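Local coordinates for protein HspA (Thermosynechococcus vulcanus, PDB 6EWN) that probably acts as a small heat shock chaperone, binding partly unfolded proteins, and is represented here by its alpha-crystallin domain, at residues A35-R44 against G63-R74. Sequence-based numbering, arbitrary orientation.
Sequences AEAVSISGER and GKFQRVIPLPVR. With URE (urea), chain Q; URE (urea), chain D.
Ile40 and Arg67 form a single antiparallel, hydrogen-bonded beta bridge within the alpha-crystallin domain, whose fold is an immunoglobulin-like beta sandwich. Arg67 N gives a bond of 2.8 Å to Ile40 O; the return bond, Ile40 N to Arg67 O, is modelled too short, at 2.4 Å, so its length is doubtful. Beta-branched Ile40 suits the extended strand, and Arg67 CB on the neighbouring loop packs beside it, 3.4 Å from Ile40 CG2, the two side chains running in the same direction. Ile40 CG2 also meets Phe65 CD1 obliquely. With no side chain, Gly42 lets Phe65 CE1 come within 3.2 Å of Gly42 N, and Gly42 O stands over one ring face near the rim. Val38 has CG1 anti to the backbone N (chi1 -156°), which leaves CG2 to meet Leu71 CD1 at 3.7 Å. Glu36 crosses Arg74 at about a right angle; its OE2 lies 3.4 Å from Arg74 NH2 but well out of the guanidinium plane, so the salt bridge is between charges only. An alanine here is likely to leave Arg74 without this countercharge and its guanidinium freer to turn. At the opposite end, Arg44 presents one guanidinium face to a urea. A second urea sits at Ile69 and Pro70, its O 3.1 Å from Pro70 CD.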
# COMPACT_ATOMS: atom_id res chain seq x y z
N ALA A 35 -11.56 12.74 -1.27
CA ALA A 35 -12.14 13.32 -0.08
C ALA A 35 -11.58 12.67 1.18
O ALA A 35 -12.20 11.75 1.71
CB ALA A 35 -13.66 13.20 -0.10
N GLU A 36 -10.40 13.15 1.63
CA GLU A 36 -9.59 12.65 2.74
C GLU A 36 -9.61 11.14 2.89
O GLU A 36 -9.41 10.63 4.00
CB GLU A 36 -10.01 13.29 4.07
CG GLU A 36 -11.39 12.96 4.54
CD GLU A 36 -11.64 13.23 6.04
OE1 GLU A 36 -11.08 12.54 6.90
OE2 GLU A 36 -12.44 14.11 6.35
N ALA A 37 -9.81 10.42 1.79
CA ALA A 37 -9.98 8.97 1.81
C ALA A 37 -8.89 8.34 0.95
O ALA A 37 -9.01 8.27 -0.28
CB ALA A 37 -11.38 8.58 1.33
N VAL A 38 -7.86 7.83 1.62
CA VAL A 38 -6.67 7.28 0.99
C VAL A 38 -6.99 5.85 0.55
O VAL A 38 -7.49 5.05 1.35
CB VAL A 38 -5.48 7.33 1.96
CG1 VAL A 38 -4.10 7.35 1.26
CG2 VAL A 38 -5.61 8.58 2.89
N SER A 39 -6.73 5.51 -0.72
CA SER A 39 -7.15 4.24 -1.28
C SER A 39 -5.97 3.30 -1.42
O SER A 39 -4.90 3.70 -1.89
CB SER A 39 -7.82 4.47 -2.64
OG SER A 39 -8.50 3.33 -3.14
N ILE A 40 -6.18 2.02 -1.07
CA ILE A 40 -5.25 0.92 -1.38
C ILE A 40 -5.79 0.08 -2.55
O ILE A 40 -6.98 -0.25 -2.60
CB ILE A 40 -4.97 0.04 -0.14
CG1 ILE A 40 -3.63 0.41 0.49
CG2 ILE A 40 -4.99 -1.48 -0.49
CD1 ILE A 40 -2.81 -0.74 0.97
N SER A 41 -4.90 -0.27 -3.48
CA SER A 41 -5.31 -0.89 -4.75
C SER A 41 -4.07 -1.29 -5.53
O SER A 41 -3.14 -0.48 -5.64
CB SER A 41 -6.26 0.03 -5.58
OG SER A 41 -6.07 1.43 -5.53
N GLY A 42 -4.04 -2.53 -6.03
CA GLY A 42 -2.86 -3.07 -6.70
C GLY A 42 -3.14 -4.47 -7.19
O GLY A 42 -4.19 -5.04 -6.92
N GLU A 43 -2.16 -5.01 -7.94
CA GLU A 43 -2.13 -6.40 -8.41
C GLU A 43 -0.78 -6.84 -8.97
O GLU A 43 -0.24 -6.22 -9.88
CB GLU A 43 -3.17 -6.64 -9.50
CG GLU A 43 -3.71 -8.03 -9.45
CD GLU A 43 -4.82 -8.25 -10.38
OE1 GLU A 43 -4.53 -8.81 -11.45
OE2 GLU A 43 -5.98 -7.87 -10.03
N ARG A 44 -0.27 -7.97 -8.48
CA ARG A 44 0.97 -8.54 -9.00
C ARG A 44 0.71 -9.30 -10.30
O ARG A 44 -0.01 -10.30 -10.31
CB ARG A 44 1.61 -9.48 -7.98
CG ARG A 44 3.07 -9.60 -8.15
CD ARG A 44 3.72 -9.88 -6.83
NE ARG A 44 3.37 -11.17 -6.23
CZ ARG A 44 4.21 -12.19 -6.11
NH1 ARG A 44 5.45 -12.10 -6.56
NH2 ARG A 44 3.80 -13.31 -5.55
N GLY A 63 -3.60 -11.06 -5.69
CA GLY A 63 -4.45 -10.35 -6.61
C GLY A 63 -4.64 -8.90 -6.19
O GLY A 63 -3.65 -8.27 -5.85
N LYS A 64 -5.89 -8.40 -6.22
CA LYS A 64 -6.23 -6.99 -6.13
C LYS A 64 -7.06 -6.68 -4.90
O LYS A 64 -7.74 -7.56 -4.35
CB LYS A 64 -7.02 -6.52 -7.35
CG LYS A 64 -7.77 -5.19 -7.13
CD LYS A 64 -8.61 -4.78 -8.29
CE LYS A 64 -9.44 -5.92 -8.75
NZ LYS A 64 -10.56 -5.59 -9.62
N PHE A 65 -7.04 -5.42 -4.49
CA PHE A 65 -7.50 -5.03 -3.17
C PHE A 65 -7.89 -3.57 -3.20
O PHE A 65 -7.08 -2.74 -3.60
CB PHE A 65 -6.40 -5.24 -2.12
CG PHE A 65 -5.01 -5.36 -2.71
CD1 PHE A 65 -4.31 -4.22 -3.09
CD2 PHE A 65 -4.41 -6.58 -2.86
CE1 PHE A 65 -3.07 -4.32 -3.61
CE2 PHE A 65 -3.15 -6.68 -3.37
CZ PHE A 65 -2.48 -5.54 -3.74
N GLN A 66 -9.11 -3.26 -2.75
CA GLN A 66 -9.67 -1.91 -2.81
C GLN A 66 -9.94 -1.44 -1.38
O GLN A 66 -11.10 -1.38 -0.92
CB GLN A 66 -10.94 -1.87 -3.66
CG GLN A 66 -10.75 -1.34 -5.03
CD GLN A 66 -12.04 -0.79 -5.55
OE1 GLN A 66 -12.72 -1.42 -6.34
NE2 GLN A 66 -12.38 0.41 -5.12
N ARG A 67 -8.86 -1.11 -0.68
CA ARG A 67 -8.88 -0.69 0.72
C ARG A 67 -8.77 0.81 0.77
O ARG A 67 -8.32 1.45 -0.17
CB ARG A 67 -7.73 -1.33 1.51
CG ARG A 67 -8.03 -1.68 2.93
CD ARG A 67 -6.82 -2.41 3.63
NE ARG A 67 -7.27 -3.52 4.50
CZ ARG A 67 -7.15 -3.60 5.82
NH1 ARG A 67 -6.52 -2.68 6.54
NH2 ARG A 67 -7.61 -4.64 6.45
N VAL A 68 -9.18 1.37 1.89
CA VAL A 68 -9.08 2.80 2.05
C VAL A 68 -8.54 3.14 3.44
O VAL A 68 -7.32 3.22 3.63
CB VAL A 68 -10.47 3.42 1.79
CG1 VAL A 68 -10.35 4.75 1.23
CG2 VAL A 68 -11.26 2.57 0.83
N ILE A 69 -9.45 3.31 4.40
CA ILE A 69 -9.21 3.68 5.79
C ILE A 69 -9.54 5.15 6.04
O ILE A 69 -8.91 6.04 5.44
CB ILE A 69 -7.77 3.39 6.23
CG1 ILE A 69 -7.50 1.89 6.16
CG2 ILE A 69 -7.62 3.87 7.64
CD1 ILE A 69 -6.18 1.47 6.67
N PRO A 70 -10.48 5.44 6.94
CA PRO A 70 -10.73 6.84 7.31
C PRO A 70 -9.61 7.44 8.17
O PRO A 70 -8.88 6.76 8.90
CB PRO A 70 -12.04 6.77 8.11
CG PRO A 70 -12.58 5.35 7.90
CD PRO A 70 -11.41 4.51 7.60
N LEU A 71 -9.54 8.76 8.12
CA LEU A 71 -8.52 9.58 8.76
C LEU A 71 -9.14 10.50 9.82
O LEU A 71 -10.34 10.78 9.77
CB LEU A 71 -7.84 10.41 7.67
CG LEU A 71 -6.39 10.33 7.27
CD1 LEU A 71 -6.26 10.72 5.87
CD2 LEU A 71 -5.68 11.32 8.02
N PRO A 72 -8.34 11.04 10.74
CA PRO A 72 -8.82 12.12 11.63
C PRO A 72 -8.75 13.53 11.09
O PRO A 72 -9.31 14.45 11.72
CB PRO A 72 -7.90 12.03 12.83
CG PRO A 72 -7.05 10.79 12.60
CD PRO A 72 -7.02 10.57 11.15
N VAL A 73 -8.09 13.72 9.96
CA VAL A 73 -7.78 15.04 9.45
C VAL A 73 -7.83 14.98 7.94
O VAL A 73 -7.40 14.01 7.33
CB VAL A 73 -6.38 15.55 9.90
CG1 VAL A 73 -6.48 16.40 11.17
CG2 VAL A 73 -5.31 14.40 10.02
N ARG A 74 -8.32 16.08 7.34
CA ARG A 74 -8.21 16.31 5.90
C ARG A 74 -6.76 16.39 5.47
O ARG A 74 -5.93 17.07 6.09
CB ARG A 74 -8.92 17.61 5.49
CG ARG A 74 -8.51 18.16 4.10
CD ARG A 74 -9.69 18.40 3.19
NE ARG A 74 -10.52 17.21 3.05
CZ ARG A 74 -11.69 17.03 3.64
NH1 ARG A 74 -12.23 17.96 4.39
NH2 ARG A 74 -12.34 15.90 3.45
C URE Q . -11.87 1.50 6.46
O URE Q . -12.73 1.78 7.10
N1 URE Q . -11.65 1.90 5.11
N2 URE Q . -11.07 0.74 7.24
C URE D . 1.95 -14.44 -7.84
O URE D . 1.91 -13.61 -8.65
N1 URE D . 1.15 -14.32 -6.67
N2 URE D . 2.75 -15.63 -8.03